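Local coordinates for protein putative agmatine deiminase (Streptococcus mutans, PDB 2EWO) that probably hydrolyses agmatine to N-carbamoylputrescine and ammonia and belongs to the Porphyromonas-type peptidyl-arginine deiminase family, at residues P232-C237 with P268-K273. Numbering follows the deposited sequence.
Sequences PGEVAC and PLKVHK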
ATOM      1  N   PRO A 232      35.148 -28.312   1.845  1.00 10.00           N
ATOM      2  CA  PRO A 232      35.188 -29.110   0.611  1.00 10.00           C
ATOM      3  C   PRO A 232      35.624 -30.549   0.866  1.00 10.00           C
ATOM      4  O   PRO A 232      36.810 -30.842   0.966  1.00 10.00           O
ATOM      5  CB  PRO A 232      36.152 -28.328  -0.285  1.00 10.00           C
ATOM      6  CG  PRO A 232      36.998 -27.545   0.691  1.00 10.00           C
ATOM      7  CD  PRO A 232      36.018 -27.128   1.751  1.00 10.00           C
ATOM      8  N   GLY A 233      34.649 -31.443   0.974  1.00 15.42           N
ATOM      9  CA  GLY A 233      34.954 -32.835   1.250  1.00 16.43           C
ATOM     10  C   GLY A 233      34.254 -33.279   2.528  1.00 17.82           C
ATOM     11  O   GLY A 233      33.635 -34.343   2.572  1.00 18.41           O
ATOM     12  N   GLU A 234      34.346 -32.464   3.577  1.00 10.00           N
ATOM     13  CA  GLU A 234      33.694 -32.786   4.843  1.00 10.00           C
ATOM     14  C   GLU A 234      32.309 -32.148   4.869  1.00 10.00           C
ATOM     15  O   GLU A 234      32.117 -31.030   4.385  1.00 10.00           O
ATOM     16  CB  GLU A 234      34.527 -32.285   6.018  1.00 40.35           C
ATOM     17  CG  GLU A 234      35.908 -32.910   6.105  1.00 43.76           C
ATOM     18  CD  GLU A 234      36.703 -32.373   7.278  1.00 46.07           C
ATOM     19  OE1 GLU A 234      36.223 -32.502   8.427  1.00 48.00           O
ATOM     20  OE2 GLU A 234      37.806 -31.818   7.056  1.00 47.52           O
ATOM     21  N   VAL A 235      31.341 -32.861   5.437  1.00 10.00           N
ATOM     22  CA  VAL A 235      29.968 -32.374   5.481  1.00 10.00           C
ATOM     23  C   VAL A 235      29.337 -32.526   6.852  1.00 10.00           C
ATOM     24  O   VAL A 235      29.940 -33.080   7.760  1.00 10.00           O
ATOM     25  CB  VAL A 235      29.115 -33.144   4.470  1.00 10.18           C
ATOM     26  CG1 VAL A 235      29.775 -33.087   3.106  1.00 10.18           C
ATOM     27  CG2 VAL A 235      28.957 -34.594   4.908  1.00 10.18           C
ATOM     28  N   ALA A 236      28.125 -32.016   7.003  1.00 27.71           N
ATOM     29  CA  ALA A 236      27.430 -32.143   8.273  1.00 28.68           C
ATOM     30  C   ALA A 236      26.225 -33.014   8.005  1.00 29.53           C
ATOM     31  O   ALA A 236      25.913 -33.314   6.852  1.00 29.99           O
ATOM     32  CB  ALA A 236      26.993 -30.785   8.796  1.00 42.22           C
ATOM     33  N   CYS A 237      25.550 -33.430   9.067  1.00 10.00           N
ATOM     34  CA  CYS A 237      24.373 -34.260   8.910  1.00 10.12           C
ATOM     35  C   CYS A 237      23.751 -34.597  10.251  1.00 11.31           C
ATOM     36  O   CYS A 237      24.449 -34.967  11.193  1.00 11.50           O
ATOM     37  CB  CYS A 237      24.727 -35.547   8.170  1.00 10.00           C
ATOM     38  SG  CYS A 237      23.280 -36.510   7.711  1.00 10.00           S
ATOM     39  N   PRO A 268      36.584 -38.843  -0.349  1.00 22.93           N
ATOM     40  CA  PRO A 268      35.384 -39.386   0.294  1.00 22.20           C
ATOM     41  C   PRO A 268      34.801 -38.301   1.188  1.00 20.88           C
ATOM     42  O   PRO A 268      35.504 -37.363   1.567  1.00 20.97           O
ATOM     43  CB  PRO A 268      35.931 -40.572   1.082  1.00 59.79           C
ATOM     44  CG  PRO A 268      37.287 -40.088   1.502  1.00 59.92           C
ATOM     45  CD  PRO A 268      37.807 -39.421   0.240  1.00 60.00           C
ATOM     46  N   LEU A 269      33.522 -38.416   1.522  1.00 36.09           N
ATOM     47  CA  LEU A 269      32.902 -37.407   2.366  1.00 34.68           C
ATOM     48  C   LEU A 269      32.992 -37.707   3.851  1.00 33.56           C
ATOM     49  O   LEU A 269      32.276 -38.561   4.371  1.00 32.71           O
ATOM     50  CB  LEU A 269      31.440 -37.200   1.969  1.00 10.00           C
ATOM     51  CG  LEU A 269      31.198 -36.210   0.830  1.00 10.00           C
ATOM     52  CD1 LEU A 269      31.855 -36.690  -0.452  1.00 10.88           C
ATOM     53  CD2 LEU A 269      29.709 -36.063   0.635  1.00 11.40           C
ATOM     54  N   LYS A 270      33.878 -36.994   4.529  1.00 30.50           N
ATOM     55  CA  LYS A 270      34.059 -37.167   5.960  1.00 29.70           C
ATOM     56  C   LYS A 270      32.805 -36.661   6.663  1.00 28.56           C
ATOM     57  O   LYS A 270      32.779 -35.540   7.166  1.00 29.13           O
ATOM     58  CB  LYS A 270      35.278 -36.372   6.431  1.00 54.12           C
ATOM     59  CG  LYS A 270      35.567 -36.510   7.907  1.00 55.35           C
ATOM     60  CD  LYS A 270      36.681 -35.579   8.333  1.00 56.33           C
ATOM     61  CE  LYS A 270      37.092 -35.846   9.770  1.00 57.00           C
ATOM     62  NZ  LYS A 270      35.933 -35.743  10.701  1.00 58.57           N
ATOM     63  N   VAL A 271      31.766 -37.488   6.687  1.00 10.00           N
ATOM     64  CA  VAL A 271      30.487 -37.129   7.312  1.00 10.26           C
ATOM     65  C   VAL A 271      30.578 -36.813   8.815  1.00 10.31           C
ATOM     66  O   VAL A 271      31.232 -37.533   9.562  1.00 10.72           O
ATOM     67  CB  VAL A 271      29.457 -38.273   7.142  1.00 16.94           C
ATOM     68  CG1 VAL A 271      28.101 -37.835   7.680  1.00 16.65           C
ATOM     69  CG2 VAL A 271      29.371 -38.689   5.684  1.00 16.03           C
ATOM     70  N   HIS A 272      29.927 -35.741   9.257  1.00 19.61           N
ATOM     71  CA  HIS A 272      29.946 -35.413  10.680  1.00 21.28           C
ATOM     72  C   HIS A 272      28.608 -35.733  11.306  1.00 22.21           C
ATOM     73  O   HIS A 272      27.724 -36.283  10.652  1.00 22.39           O
ATOM     74  CB  HIS A 272      30.273 -33.943  10.932  1.00 10.97           C
ATOM     75  CG  HIS A 272      31.723 -33.619  10.793  1.00 10.97           C
ATOM     76  ND1 HIS A 272      32.311 -32.548  11.428  1.00 11.09           N
ATOM     77  CD2 HIS A 272      32.703 -34.214  10.073  1.00 10.97           C
ATOM     78  CE1 HIS A 272      33.590 -32.494  11.106  1.00 11.36           C
ATOM     79  NE2 HIS A 272      33.854 -33.494  10.284  1.00 11.59           N
ATOM     80  N   LYS A 273      28.459 -35.387  12.577  1.00 16.77           N
ATOM     81  CA  LYS A 273      27.216 -35.672  13.257  1.00 16.77           C
ATOM     82  C   LYS A 273      26.663 -34.517  14.070  1.00 17.73           C
ATOM     83  O   LYS A 273      27.307 -34.021  14.995  1.00 19.31           O
ATOM     84  CB  LYS A 273      27.368 -36.900  14.154  1.00 20.34           C
ATOM     85  CG  LYS A 273      27.296 -38.233  13.423  1.00 20.52           C
ATOM     86  CD  LYS A 273      27.182 -39.370  14.426  1.00 21.38           C
ATOM     87  CE  LYS A 273      27.140 -40.732  13.760  1.00 20.83           C
ATOM     88  NZ  LYS A 273      26.971 -41.821  14.769  1.00 21.37           N
TER
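Glu234 and Lys270 reach out side by side: the glutamate with CG anti to its own carbonyl carbon (chi1 -61°), the lysine with CG anti to its backbone N (chi1 -179°). Both chains run on extended and point the same way, the lysine bending only at its last torsion. Their aliphatic parts lie against each other, CG of Glu234 coming 3.5 Å from CB of Lys270, while the charged ends make a long salt bridge with NZ of Lys270 4.0 Å from OE1 of Glu234. The same OE1 accepts a weak hydrogen bond from NE2 of His272 at 3.2 Å, the ring turned 46° from the carboxylate plane. OE2 of Glu234 makes a salt bridge with NH1 of Arg231, the stronger partner of this carboxylate.

The two backbones run roughly parallel, Val235 level with Val271, but the ladder is loose. Lys270 pairs with the residues flanking Glu234: its N gives a weak bond to Gly233 O, and its O takes one, also weak, from Val235 N at 3.5 Å. Next along, His272 N reaches Val235 O at 3.1 Å, again weakly. Lys270 is also the centre of an inverse gamma turn, with Val271 N giving a weak bond back to Leu269 O.

Val235 works on the other face. Its CG1 meets CD2 of Leu269 at 3.9 Å, and CG2 lies against CA of Val271; further along, CB of Cys237 touches CG1 of Val271.

This is the parallel pairing of a beta-alpha-beta unit, in which helix 248-259 connects the two strands. Leu258 of that helix packs on Cys237 and Val271, strand 227-231 borders strand 234-237 antiparallel, and Met338 of helix 328-338 touches Ala236 and His272.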